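Local coordinates for transmembrane protein (Bartonella henselae, PDB 3PAM) that probably binds oligopeptides as a domain of the solute-binding component of an ABC-type oligopeptide transport system, at residues 14-19 with 127-132; 20-25 with 110-115; 134-139 with 166-171; 173-178 with 206-211. All coordinates share one frame; numbering follows the deposited sequence.

Contact 1: 14-19 with 127-132; sequences RTLFKD and LPFQFE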
loop_
_atom_site.group_PDB
_atom_site.type_symbol
_atom_site.label_atom_id
_atom_site.label_comp_id
_atom_site.label_asym_id
_atom_site.label_seq_id
_atom_site.Cartn_x
_atom_site.Cartn_y
_atom_site.Cartn_z
ATOM N N ARG A 14 0.494 5.281 -12.964
ATOM C CA ARG A 14 1.707 5.095 -13.769
ATOM C C ARG A 14 1.935 3.614 -14.064
ATOM O O ARG A 14 1.719 2.767 -13.204
ATOM C CB ARG A 14 2.916 5.690 -13.053
ATOM C CG ARG A 14 2.677 7.087 -12.459
ATOM C CD ARG A 14 3.344 8.203 -13.229
ATOM N NE ARG A 14 2.698 9.496 -12.966
ATOM C CZ ARG A 14 3.349 10.649 -12.795
ATOM N NH1 ARG A 14 4.671 10.690 -12.841
ATOM N NH2 ARG A 14 2.687 11.762 -12.547
ATOM N N THR A 15 2.389 3.323 -15.281
ATOM C CA THR A 15 2.487 1.945 -15.765
ATOM C C THR A 15 3.318 0.992 -14.912
ATOM O O THR A 15 2.937 -0.145 -14.729
ATOM C CB THR A 15 2.940 1.870 -17.235
ATOM O OG1 THR A 15 4.133 2.642 -17.421
ATOM C CG2 THR A 15 1.826 2.382 -18.144
ATOM N N LEU A 16 4.436 1.455 -14.377
ATOM C CA LEU A 16 5.247 0.634 -13.481
ATOM C C LEU A 16 4.528 0.035 -12.265
ATOM O O LEU A 16 4.975 -1.000 -11.718
ATOM C CB LEU A 16 6.451 1.434 -13.008
ATOM C CG LEU A 16 7.584 1.620 -14.003
ATOM C CD1 LEU A 16 8.520 2.658 -13.423
ATOM C CD2 LEU A 16 8.297 0.311 -14.228
ATOM N N PHE A 17 3.454 0.687 -11.818
ATOM C CA PHE A 17 2.708 0.227 -10.651
ATOM C C PHE A 17 1.276 -0.189 -10.946
ATOM O O PHE A 17 0.461 -0.246 -10.031
ATOM C CB PHE A 17 2.677 1.292 -9.544
ATOM C CG PHE A 17 4.025 1.864 -9.173
ATOM C CD1 PHE A 17 5.094 1.032 -8.830
ATOM C CD2 PHE A 17 4.207 3.241 -9.107
ATOM C CE1 PHE A 17 6.343 1.576 -8.451
ATOM C CE2 PHE A 17 5.454 3.785 -8.731
ATOM C CZ PHE A 17 6.515 2.950 -8.406
ATOM N N LYS A 18 0.950 -0.492 -12.200
ATOM C CA LYS A 18 -0.393 -0.997 -12.525
ATOM C C LYS A 18 -0.715 -2.384 -11.960
ATOM O O LYS A 18 -1.878 -2.682 -11.704
ATOM C CB LYS A 18 -0.636 -1.010 -14.034
ATOM N N ASP A 19 0.313 -3.212 -11.751
ATOM C CA ASP A 19 0.138 -4.652 -11.477
ATOM C C ASP A 19 0.292 -4.946 -9.997
ATOM O O ASP A 19 1.301 -4.598 -9.383
ATOM C CB ASP A 19 1.151 -5.466 -12.291
ATOM C CG ASP A 19 0.787 -6.943 -12.406
ATOM O OD1 ASP A 19 0.907 -7.664 -11.401
ATOM O OD2 ASP A 19 0.434 -7.396 -13.518
ATOM N N LEU A 127 11.115 -1.092 -20.721
ATOM C CA LEU A 127 11.473 0.124 -19.978
ATOM C C LEU A 127 12.124 -0.265 -18.638
ATOM O O LEU A 127 11.748 -1.273 -18.042
ATOM C CB LEU A 127 10.256 1.032 -19.773
ATOM N N PRO A 128 13.135 0.501 -18.181
ATOM C CA PRO A 128 13.725 0.141 -16.882
ATOM C C PRO A 128 12.868 0.572 -15.706
ATOM O O PRO A 128 12.173 1.584 -15.781
ATOM C CB PRO A 128 15.072 0.881 -16.862
ATOM C CG PRO A 128 15.331 1.290 -18.275
ATOM C CD PRO A 128 13.948 1.508 -18.888
ATOM N N PHE A 129 12.893 -0.237 -14.652
ATOM C CA PHE A 129 12.184 0.049 -13.436
ATOM C C PHE A 129 12.968 1.125 -12.688
ATOM O O PHE A 129 13.884 0.830 -11.902
ATOM C CB PHE A 129 12.022 -1.227 -12.595
ATOM C CG PHE A 129 10.781 -1.242 -11.738
ATOM C CD1 PHE A 129 10.269 -0.060 -11.177
ATOM C CD2 PHE A 129 10.139 -2.428 -11.456
ATOM C CE1 PHE A 129 9.130 -0.070 -10.384
ATOM C CE2 PHE A 129 8.985 -2.444 -10.655
ATOM C CZ PHE A 129 8.484 -1.253 -10.121
ATOM N N GLN A 130 12.617 2.374 -12.990
ATOM C CA GLN A 130 13.159 3.544 -12.341
ATOM C C GLN A 130 12.018 4.541 -12.075
ATOM O O GLN A 130 11.161 4.776 -12.931
ATOM C CB GLN A 130 14.286 4.163 -13.178
ATOM C CG GLN A 130 13.873 4.931 -14.448
ATOM C CD GLN A 130 15.068 5.347 -15.334
ATOM O OE1 GLN A 130 14.884 5.850 -16.451
ATOM N NE2 GLN A 130 16.287 5.116 -14.849
ATOM N N PHE A 131 11.994 5.086 -10.863
ATOM C CA PHE A 131 10.931 5.975 -10.459
ATOM C C PHE A 131 11.401 6.922 -9.373
ATOM O O PHE A 131 12.464 6.722 -8.792
ATOM C CB PHE A 131 9.678 5.197 -10.029
ATOM C CG PHE A 131 9.850 4.385 -8.773
ATOM C CD1 PHE A 131 9.529 4.936 -7.521
ATOM C CD2 PHE A 131 10.280 3.052 -8.835
ATOM C CE1 PHE A 131 9.659 4.182 -6.357
ATOM C CE2 PHE A 131 10.411 2.305 -7.695
ATOM C CZ PHE A 131 10.098 2.874 -6.440
ATOM N N GLU A 132 10.595 7.941 -9.103
ATOM C CA GLU A 132 10.921 8.982 -8.148
ATOM C C GLU A 132 10.031 8.875 -6.910
ATOM O O GLU A 132 8.823 8.627 -7.020
ATOM C CB GLU A 132 10.719 10.339 -8.818
ATOM C CG GLU A 132 11.220 11.526 -8.064
ATOM C CD GLU A 132 10.512 12.803 -8.490
ATOM O OE1 GLU A 132 9.265 12.877 -8.354
ATOM O OE2 GLU A 132 11.192 13.733 -8.957
#

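Contact 2: 20-25 with 110-115; sequences KRVRQA and QEAGFT. With EOH (ethanol), chain G.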
loop_
_atom_site.group_PDB
_atom_site.type_symbol
_atom_site.label_atom_id
_atom_site.label_comp_id
_atom_site.label_asym_id
_atom_site.label_seq_id
_atom_site.Cartn_x
_atom_site.Cartn_y
_atom_site.Cartn_z
ATOM N N LYS A 20 -0.714 -5.610 -9.439
ATOM C CA LYS A 20 -0.810 -5.851 -8.002
ATOM C C LYS A 20 0.341 -6.692 -7.451
ATOM O O LYS A 20 0.720 -6.524 -6.299
ATOM C CB LYS A 20 -2.152 -6.525 -7.666
ATOM N N ARG A 21 0.888 -7.590 -8.268
ATOM C CA ARG A 21 2.037 -8.405 -7.865
ATOM C C ARG A 21 3.294 -7.587 -7.707
ATOM O O ARG A 21 4.111 -7.871 -6.837
ATOM C CB ARG A 21 2.321 -9.524 -8.864
ATOM C CG ARG A 21 1.231 -10.562 -8.998
ATOM C CD ARG A 21 0.585 -10.414 -10.337
ATOM N NE ARG A 21 0.922 -11.500 -11.226
ATOM C CZ ARG A 21 0.880 -11.447 -12.556
ATOM N NH1 ARG A 21 0.564 -10.324 -13.188
ATOM N NH2 ARG A 21 1.177 -12.535 -13.256
ATOM N N VAL A 22 3.445 -6.576 -8.557
ATOM C CA VAL A 22 4.570 -5.647 -8.502
ATOM C C VAL A 22 4.564 -4.822 -7.214
ATOM O O VAL A 22 5.575 -4.729 -6.496
ATOM C CB VAL A 22 4.528 -4.665 -9.674
ATOM C CG1 VAL A 22 5.610 -3.597 -9.515
ATOM C CG2 VAL A 22 4.658 -5.402 -11.001
ATOM N N ARG A 23 3.426 -4.202 -6.938
ATOM C CA ARG A 23 3.254 -3.448 -5.687
ATOM C C ARG A 23 3.436 -4.423 -4.508
ATOM O O ARG A 23 4.057 -4.091 -3.502
ATOM C CB ARG A 23 1.888 -2.772 -5.660
ATOM C CG ARG A 23 1.642 -1.862 -6.870
ATOM C CD ARG A 23 0.416 -0.993 -6.662
ATOM N NE ARG A 23 -0.789 -1.778 -6.403
ATOM C CZ ARG A 23 -1.719 -2.052 -7.318
ATOM N NH1 ARG A 23 -1.594 -1.592 -8.564
ATOM N NH2 ARG A 23 -2.782 -2.776 -6.986
ATOM N N GLN A 24 2.944 -5.649 -4.667
ATOM C CA GLN A 24 3.127 -6.645 -3.625
ATOM C C GLN A 24 4.623 -6.945 -3.416
ATOM O O GLN A 24 5.108 -6.977 -2.285
ATOM C CB GLN A 24 2.351 -7.893 -3.986
ATOM C CG GLN A 24 1.907 -8.719 -2.818
ATOM C CD GLN A 24 1.498 -10.120 -3.260
ATOM O OE1 GLN A 24 1.119 -10.317 -4.414
ATOM N NE2 GLN A 24 1.568 -11.090 -2.351
ATOM N N ALA A 25 5.356 -7.096 -4.518
ATOM C CA ALA A 25 6.809 -7.329 -4.462
ATOM C C ALA A 25 7.559 -6.175 -3.802
ATOM O O ALA A 25 8.404 -6.410 -2.944
ATOM C CB ALA A 25 7.354 -7.577 -5.846
ATOM N N GLN A 110 9.018 -11.825 -11.610
ATOM C CA GLN A 110 9.095 -12.709 -12.760
ATOM C C GLN A 110 7.698 -13.045 -13.312
ATOM O O GLN A 110 7.485 -12.989 -14.531
ATOM C CB GLN A 110 9.927 -13.967 -12.445
ATOM C CG GLN A 110 11.420 -13.672 -12.199
ATOM C CD GLN A 110 12.184 -14.848 -11.600
ATOM O OE1 GLN A 110 12.115 -15.966 -12.089
ATOM N NE2 GLN A 110 12.913 -14.592 -10.525
ATOM N N GLU A 111 6.757 -13.343 -12.408
ATOM C CA GLU A 111 5.368 -13.641 -12.776
ATOM C C GLU A 111 4.743 -12.513 -13.545
ATOM O O GLU A 111 3.973 -12.735 -14.488
ATOM C CB GLU A 111 4.506 -13.861 -11.545
ATOM C CG GLU A 111 5.158 -14.671 -10.457
ATOM C CD GLU A 111 4.151 -15.360 -9.563
ATOM O OE1 GLU A 111 2.945 -14.996 -9.599
ATOM O OE2 GLU A 111 4.571 -16.277 -8.826
ATOM N N ALA A 112 5.071 -11.303 -13.108
ATOM C CA ALA A 112 4.520 -10.078 -13.641
ATOM C C ALA A 112 5.209 -9.641 -14.924
ATOM O O ALA A 112 4.893 -8.595 -15.477
ATOM C CB ALA A 112 4.611 -8.991 -12.596
ATOM N N GLY A 113 6.160 -10.435 -15.398
ATOM C CA GLY A 113 6.815 -10.125 -16.659
ATOM C C GLY A 113 8.137 -9.407 -16.565
ATOM O O GLY A 113 8.704 -9.007 -17.593
ATOM N N PHE A 114 8.654 -9.252 -15.350
ATOM C CA PHE A 114 9.887 -8.506 -15.159
ATOM C C PHE A 114 11.145 -9.357 -15.303
ATOM O O PHE A 114 11.184 -10.523 -14.902
ATOM C CB PHE A 114 9.855 -7.719 -13.848
ATOM C CG PHE A 114 8.875 -6.597 -13.867
ATOM C CD1 PHE A 114 7.517 -6.851 -13.754
ATOM C CD2 PHE A 114 9.305 -5.286 -14.037
ATOM C CE1 PHE A 114 6.604 -5.819 -13.790
ATOM C CE2 PHE A 114 8.397 -4.235 -14.083
ATOM C CZ PHE A 114 7.042 -4.494 -13.963
ATOM N N THR A 115 12.167 -8.755 -15.898
ATOM C CA THR A 115 13.400 -9.440 -16.203
ATOM C C THR A 115 14.546 -8.522 -15.870
ATOM O O THR A 115 14.342 -7.361 -15.487
ATOM C CB THR A 115 13.500 -9.816 -17.708
ATOM O OG1 THR A 115 13.398 -8.637 -18.506
ATOM C CG2 THR A 115 12.431 -10.789 -18.101
HETATM C C1 EOH G . 0.845 -14.728 -15.202
HETATM C C2 EOH G . -0.142 -14.899 -16.373
HETATM O O EOH G . 2.163 -14.839 -15.769
#

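Contact 3: 134-139 with 166-171; sequences MTQSLE and SQYQNR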
loop_
_atom_site.group_PDB
_atom_site.type_symbol
_atom_site.label_atom_id
_atom_site.label_comp_id
_atom_site.label_asym_id
_atom_site.label_seq_id
_atom_site.Cartn_x
_atom_site.Cartn_y
_atom_site.Cartn_z
HETATM N N MSE A 134 8.893 11.286 -3.872
HETATM C CA MSE A 134 8.814 12.689 -3.493
HETATM C C MSE A 134 8.542 12.772 -2.007
HETATM O O MSE A 134 7.537 12.258 -1.514
HETATM C CB MSE A 134 7.713 13.412 -4.280
HETATM C CG MSE A 134 7.394 14.787 -3.758
HETATM SE SE MSE A 134 6.120 15.707 -4.904
HETATM C CE MSE A 134 7.477 16.651 -5.928
ATOM N N THR A 135 9.456 13.401 -1.290
ATOM C CA THR A 135 9.275 13.565 0.144
ATOM C C THR A 135 9.226 15.032 0.470
ATOM O O THR A 135 9.679 15.867 -0.321
ATOM C CB THR A 135 10.406 12.913 0.950
ATOM O OG1 THR A 135 11.667 13.420 0.492
ATOM C CG2 THR A 135 10.356 11.386 0.798
ATOM N N GLN A 136 8.678 15.331 1.642
ATOM C CA GLN A 136 8.580 16.709 2.116
ATOM C C GLN A 136 9.548 17.025 3.238
ATOM O O GLN A 136 10.020 18.158 3.327
ATOM C CB GLN A 136 7.141 17.074 2.512
ATOM C CG GLN A 136 6.387 16.046 3.363
ATOM C CD GLN A 136 4.964 16.500 3.678
ATOM O OE1 GLN A 136 4.376 17.291 2.939
ATOM N NE2 GLN A 136 4.414 16.021 4.791
ATOM N N SER A 137 9.859 16.033 4.078
ATOM C CA SER A 137 10.661 16.259 5.296
ATOM C C SER A 137 11.892 15.341 5.402
ATOM O O SER A 137 11.911 14.247 4.836
ATOM C CB SER A 137 9.782 16.095 6.530
ATOM O OG SER A 137 9.651 14.726 6.879
ATOM N N LEU A 138 12.906 15.789 6.139
ATOM C CA LEU A 138 14.142 15.024 6.351
ATOM C C LEU A 138 13.921 13.620 6.896
ATOM O O LEU A 138 14.683 12.714 6.595
ATOM C CB LEU A 138 15.073 15.772 7.301
ATOM C CG LEU A 138 16.190 16.707 6.820
ATOM C CD1 LEU A 138 16.072 17.151 5.354
ATOM C CD2 LEU A 138 16.256 17.915 7.780
ATOM N N GLU A 139 12.888 13.452 7.709
ATOM C CA GLU A 139 12.563 12.163 8.289
ATOM C C GLU A 139 12.025 11.226 7.207
ATOM O O GLU A 139 12.244 10.014 7.259
ATOM C CB GLU A 139 11.531 12.325 9.418
ATOM C CG GLU A 139 11.376 11.074 10.289
ATOM C CD GLU A 139 10.114 11.079 11.149
ATOM O OE1 GLU A 139 9.003 10.870 10.593
ATOM O OE2 GLU A 139 10.239 11.266 12.381
ATOM N N SER A 166 4.987 24.288 -1.330
ATOM C CA SER A 166 4.183 24.703 -2.496
ATOM C C SER A 166 4.225 23.602 -3.569
ATOM O O SER A 166 3.191 23.083 -3.966
ATOM C CB SER A 166 4.689 26.017 -3.090
ATOM O OG SER A 166 5.570 26.662 -2.197
ATOM N N GLN A 167 5.426 23.246 -4.013
ATOM C CA GLN A 167 5.580 22.163 -4.975
ATOM C C GLN A 167 4.944 20.863 -4.474
ATOM O O GLN A 167 4.153 20.256 -5.188
ATOM C CB GLN A 167 7.049 21.926 -5.333
ATOM C CG GLN A 167 7.218 21.028 -6.552
ATOM C CD GLN A 167 8.655 20.630 -6.799
ATOM O OE1 GLN A 167 9.564 21.116 -6.127
ATOM N NE2 GLN A 167 8.872 19.746 -7.776
ATOM N N TYR A 168 5.263 20.461 -3.243
ATOM C CA TYR A 168 4.766 19.200 -2.726
ATOM C C TYR A 168 3.237 19.154 -2.763
ATOM O O TYR A 168 2.650 18.151 -3.191
ATOM C CB TYR A 168 5.305 18.918 -1.318
ATOM C CG TYR A 168 4.941 17.548 -0.779
ATOM C CD1 TYR A 168 5.734 16.422 -1.052
ATOM C CD2 TYR A 168 3.819 17.376 0.013
ATOM C CE1 TYR A 168 5.391 15.160 -0.555
ATOM C CE2 TYR A 168 3.477 16.140 0.515
ATOM C CZ TYR A 168 4.261 15.042 0.230
ATOM O OH TYR A 168 3.882 13.834 0.743
ATOM N N GLN A 169 2.597 20.229 -2.310
ATOM C CA GLN A 169 1.140 20.300 -2.309
ATOM C C GLN A 169 0.560 20.421 -3.716
ATOM O O GLN A 169 -0.507 19.894 -3.997
ATOM C CB GLN A 169 0.654 21.449 -1.419
ATOM C CG GLN A 169 0.665 21.100 0.073
ATOM C CD GLN A 169 -0.429 20.108 0.440
ATOM O OE1 GLN A 169 -0.168 18.924 0.643
ATOM N NE2 GLN A 169 -1.667 20.591 0.510
ATOM N N ASN A 170 1.260 21.120 -4.596
ATOM C CA ASN A 170 0.823 21.254 -5.986
ATOM C C ASN A 170 0.788 19.883 -6.650
ATOM O O ASN A 170 -0.151 19.529 -7.367
ATOM C CB ASN A 170 1.780 22.180 -6.753
ATOM C CG ASN A 170 1.320 22.472 -8.179
ATOM O OD1 ASN A 170 2.020 22.148 -9.141
ATOM N ND2 ASN A 170 0.152 23.107 -8.319
ATOM N N ARG A 171 1.821 19.108 -6.369
ATOM C CA ARG A 171 2.011 17.835 -7.004
ATOM C C ARG A 171 1.098 16.763 -6.424
ATOM O O ARG A 171 0.598 15.924 -7.168
ATOM C CB ARG A 171 3.503 17.468 -7.035
ATOM C CG ARG A 171 4.262 18.383 -8.019
ATOM C CD ARG A 171 5.741 18.078 -8.147
ATOM N NE ARG A 171 6.011 16.669 -8.428
ATOM C CZ ARG A 171 7.190 16.195 -8.819
ATOM N NH1 ARG A 171 8.214 17.020 -8.984
ATOM N NH2 ARG A 171 7.344 14.899 -9.046
HETATM O O HOH W 1 5.749 12.296 0.822
#

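Contact 4: 173-178 with 206-211; sequences GMFNYD and KGSFNF. With EOH (ethanol), chain C.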
loop_
_atom_site.group_PDB
_atom_site.type_symbol
_atom_site.label_atom_id
_atom_site.label_comp_id
_atom_site.label_asym_id
_atom_site.label_seq_id
_atom_site.Cartn_x
_atom_site.Cartn_y
_atom_site.Cartn_z
ATOM N N GLY A 173 -1.863 17.470 -5.464
ATOM C CA GLY A 173 -3.119 17.883 -6.065
ATOM C C GLY A 173 -3.252 17.412 -7.493
ATOM O O GLY A 173 -4.343 17.050 -7.920
HETATM N N MSE A 174 -2.134 17.385 -8.217
HETATM C CA MSE A 174 -2.126 16.981 -9.620
HETATM C C MSE A 174 -1.853 15.487 -9.813
HETATM O O MSE A 174 -1.884 14.979 -10.950
HETATM C CB MSE A 174 -1.101 17.810 -10.395
HETATM C CG MSE A 174 -1.368 19.318 -10.417
HETATM SE SE MSE A 174 -3.099 19.755 -11.228
HETATM C CE MSE A 174 -2.830 21.680 -11.563
ATOM N N PHE A 175 -1.610 14.779 -8.708
ATOM C CA PHE A 175 -1.115 13.392 -8.755
ATOM C C PHE A 175 0.233 13.253 -9.510
ATOM O O PHE A 175 0.533 12.223 -10.138
ATOM C CB PHE A 175 -2.197 12.458 -9.316
ATOM C CG PHE A 175 -3.475 12.509 -8.546
ATOM C CD1 PHE A 175 -3.462 12.366 -7.158
ATOM C CD2 PHE A 175 -4.681 12.714 -9.188
ATOM C CE1 PHE A 175 -4.616 12.414 -6.430
ATOM C CE2 PHE A 175 -5.872 12.782 -8.460
ATOM C CZ PHE A 175 -5.840 12.644 -7.078
ATOM N N ASN A 176 1.029 14.321 -9.463
ATOM C CA ASN A 176 2.299 14.368 -10.167
ATOM C C ASN A 176 3.457 13.753 -9.359
ATOM O O ASN A 176 4.326 14.454 -8.853
ATOM C CB ASN A 176 2.607 15.803 -10.583
ATOM C CG ASN A 176 3.755 15.887 -11.561
ATOM O OD1 ASN A 176 4.045 14.919 -12.277
ATOM N ND2 ASN A 176 4.432 17.032 -11.586
ATOM N N TYR A 177 3.447 12.430 -9.238
ATOM C CA TYR A 177 4.443 11.732 -8.454
ATOM C C TYR A 177 4.361 10.269 -8.811
ATOM O O TYR A 177 3.305 9.787 -9.207
ATOM C CB TYR A 177 4.195 11.915 -6.937
ATOM C CG TYR A 177 2.779 11.635 -6.488
ATOM C CD1 TYR A 177 2.361 10.341 -6.153
ATOM C CD2 TYR A 177 1.853 12.671 -6.374
ATOM C CE1 TYR A 177 1.044 10.089 -5.740
ATOM C CE2 TYR A 177 0.550 12.435 -5.964
ATOM C CZ TYR A 177 0.147 11.144 -5.663
ATOM O OH TYR A 177 -1.151 10.912 -5.276
ATOM N N ASP A 178 5.467 9.554 -8.664
ATOM C CA ASP A 178 5.431 8.109 -8.784
ATOM C C ASP A 178 4.978 7.506 -7.453
ATOM O O ASP A 178 4.158 6.570 -7.409
ATOM C CB ASP A 178 6.823 7.592 -9.161
ATOM C CG ASP A 178 7.280 8.052 -10.549
ATOM O OD1 ASP A 178 6.446 8.117 -11.476
ATOM O OD2 ASP A 178 8.484 8.313 -10.732
ATOM N N LYS A 206 -8.569 15.716 -9.521
ATOM C CA LYS A 206 -7.488 16.432 -8.878
ATOM C C LYS A 206 -7.873 17.050 -7.544
ATOM O O LYS A 206 -8.901 17.724 -7.419
ATOM C CB LYS A 206 -6.933 17.491 -9.831
ATOM C CG LYS A 206 -5.778 16.943 -10.655
ATOM C CD LYS A 206 -5.864 17.333 -12.124
ATOM C CE LYS A 206 -4.926 16.470 -12.959
ATOM N NZ LYS A 206 -4.788 15.052 -12.438
ATOM N N GLY A 207 -7.051 16.790 -6.541
ATOM C CA GLY A 207 -7.278 17.340 -5.226
ATOM C C GLY A 207 -8.080 16.422 -4.352
ATOM O O GLY A 207 -8.385 16.772 -3.219
ATOM N N SER A 208 -8.443 15.254 -4.882
ATOM C CA SER A 208 -9.031 14.218 -4.052
ATOM C C SER A 208 -7.920 13.452 -3.299
ATOM O O SER A 208 -6.727 13.597 -3.596
ATOM C CB SER A 208 -9.890 13.280 -4.894
ATOM O OG SER A 208 -9.307 11.997 -4.992
ATOM N N PHE A 209 -8.320 12.643 -2.328
ATOM C CA PHE A 209 -7.368 11.932 -1.522
ATOM C C PHE A 209 -7.185 10.493 -1.968
ATOM O O PHE A 209 -6.708 9.658 -1.182
ATOM C CB PHE A 209 -7.761 11.975 -0.050
ATOM C CG PHE A 209 -7.694 13.355 0.561
ATOM C CD1 PHE A 209 -6.950 14.376 -0.043
ATOM C CD2 PHE A 209 -8.350 13.623 1.747
ATOM C CE1 PHE A 209 -6.881 15.642 0.521
ATOM C CE2 PHE A 209 -8.285 14.897 2.326
ATOM C CZ PHE A 209 -7.556 15.903 1.712
ATOM N N ASN A 210 -7.555 10.195 -3.212
ATOM C CA ASN A 210 -7.232 8.903 -3.762
ATOM C C ASN A 210 -5.834 8.979 -4.351
ATOM O O ASN A 210 -5.667 9.058 -5.563
ATOM C CB ASN A 210 -8.262 8.430 -4.791
ATOM C CG ASN A 210 -8.030 6.973 -5.225
ATOM O OD1 ASN A 210 -6.960 6.401 -4.997
ATOM N ND2 ASN A 210 -9.040 6.379 -5.843
ATOM N N PHE A 211 -4.840 9.001 -3.464
ATOM C CA PHE A 211 -3.444 9.161 -3.850
ATOM C C PHE A 211 -2.955 8.003 -4.691
ATOM O O PHE A 211 -2.128 8.197 -5.572
ATOM C CB PHE A 211 -2.565 9.332 -2.615
ATOM C CG PHE A 211 -2.974 10.502 -1.734
ATOM C CD1 PHE A 211 -2.958 11.803 -2.234
ATOM C CD2 PHE A 211 -3.385 10.296 -0.424
ATOM C CE1 PHE A 211 -3.339 12.892 -1.435
ATOM C CE2 PHE A 211 -3.763 11.359 0.370
ATOM C CZ PHE A 211 -3.737 12.676 -0.138
HETATM C C1 EOH C . -5.375 6.350 -1.635
HETATM C C2 EOH C . -6.277 6.296 -0.386
HETATM O O EOH C . -5.774 5.488 -2.691
#

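Contact 1: 14-19 with 127-132
Phe-17 meets Phe-131 edge to face. The ring planes stand at 79°, the centroids are 5.0 Å apart, and the leading atom, Phe-17 CZ, lies over the middle of the Phe-131 ring. Phe-131 has CG between its backbone N and carbonyl carbon (chi1 67°), which turns its face to the incoming edge. The neighbouring Phe-129 takes contacts in two directions. Over one face sits Leu-16 CD2, 3.9 Å from the ring centroid and 21° off the normal, a CH-pi contact; at its rim, Phe-129 CE1 lies 3.8 Å from Phe-17 CE1. The other leucine methyl, CD1, packs 3.4 Å from Gln-130 O. The contact thus joins the loop between strand 5-10 and helix 20-29 to the start of strand 130-135. Leu-26 of that helix touches all three phenylalanines, and Phe-10 adds a further edge-to-face partner for Phe-17. Since the side chains that carry the contact are hydrocarbon, the two segments are probably held mainly by dispersion and edge-to-face ring interactions.

Contact 2: 20-25 with 110-115
The Arg-21 guanidinium lies with one face against the backbone of Glu-111 and Ala-112; Ala-112 CA stands 3.9 Å above its plane, displaced toward the rim. At the guanidinium edge, in plane, is the oxygen of an ethanol molecule, probably from the crystallisation liquor. The ring of Phe-114 is approached obliquely by Val-22 CG2, which comes within 3.4 Å of Phe-114 CE1. These groups pack the first turn of helix 20-29 against the C-terminal end of helix 99-111, which closes in a Schellman motif: Gly-113 leaves the helix with positive phi (97°), and its N bonds back to Gln-110 O at 3.0 Å. The turn sets Ala-112 and Phe-114 side by side facing Val-22, whose CG2 also lies 3.9 Å from Ala-112 CB. The Phe-114 ring also meets that of Phe-129.

At the polar edge, Arg-21 bends at chi2 (110°) and chi3, which folds the guanidinium over the helix end; its strongest partner is Asp-19, joined to NH1 by a salt bridge. The Glu-111 carboxylate is near but beyond salt-bridge range, with OE1 4.4 Å from Arg-21 NE. Although Arg-21 NH2 comes 3.1 Å from Glu-111 O, the angle is too poor for a hydrogen bond; that carbonyl oxygen instead accepts from the ethanol O at 3.1 Å.

Contact 3: 134-139 with 166-171
A Met-aromatic contact pairs Met-134, a selenomethionine at the C-terminal end of strand 130-135, with Tyr-168 of helix 165-174. The selenium lies 4.9 Å from the ring centroid and 51° off the normal, an oblique approach, while Met-134 CG packs 3.6 Å from Tyr-168 CD1. With CG anti to the backbone N (chi1 169°), the Met-134 chain runs out past the ring to bring SE 3.8 Å from Arg-171 CB, one helical turn on from Tyr-168. The model is too tight around the terminal methyl for its position to carry weight.

Gln-136 covers a face of the same ring. Its CB sits almost over the centre, 3.9 Å from the centroid and 9° off the normal, as a CH-pi contact; the amide end lies too close to the ring for its placement to be relied on.

The surrounding fold is a run of beta-alpha-beta crossovers. Helix 138-152, with Ser-137 at its N-cap, OG accepting a weak bond from Glu-140 N, leads to the parallel strand 157-162, and helix 165-174 then returns across strand 130-135 to strand 179-184. Accordingly Met-134 points to helix 165-174, whereas Thr-135 points away from it and touches helix 138-152.

A water lies 2.9 Å from Met-134 O and doubtfully close to Tyr-168 OH. Arg-171 NE donates to Asn-176 O, and its NH2 forms a salt bridge with Glu-132.

Contact 4: 173-178 with 206-211
Lys-206 lies along the C-terminal end of helix 165-174, over Gly-173 and Met-174. Its CB and CG press on Gly-173 O, CG at 3.1 Å; CD then passes Met-174 SE at 3.8 Å, the two chains crossing at about a right angle. Rotation about CD-CE (chi4 34°) turns NZ back to donate to Met-174 O at 3.3 Å, from well above the carbonyl plane. That helix ends in a Schellman motif with Phe-175 at positive phi. The Phe-175 ring projects toward the loop 206-211, its CZ edge 3.7 Å from Ser-208 O, and Arg-13 adds a cation-pi contact. Ser-208 OG accepts from Asn-210 N, an ST turn, and is also hydrogen-bonded to Ser-202 O. Tyr-177 OH donates to Phe-211 O at 2.9 Å, in the carbonyl plane and on a lone pair, and Arg-13 NH1 also binds that oxygen. The two side-chain hydrogen bonds, from Lys-206 and Tyr-177, end on main-chain carbonyls, and the lysine ammonium probably offsets partial negative charge at the helix C-terminus.

Overall arrangement
Contacts 1 and 2 are continuous through the Phe-129 and Phe-114 rings, and a separate polar link runs from Arg-23 NH1 to Phe-17 O. Contact 1 is the more purely apolar; contact 2 grades from apolar packing to an arginine and ethanol at its rim. Contacts 1 and 3 share strand 130-135, and the Glu-132 to Arg-171 salt bridge ties them together. Helix 165-174 serves both contact 3, by its side chains, and contact 4, by its carbonyl end. Asp-178 of contact 4 reaches back to Glu-132 N in contact 1. Contacts 2 and 3 do not touch. Each contact mixes buried and exposed residues, but direct hydrogen bonds between paired segments occur in contact 4 alone.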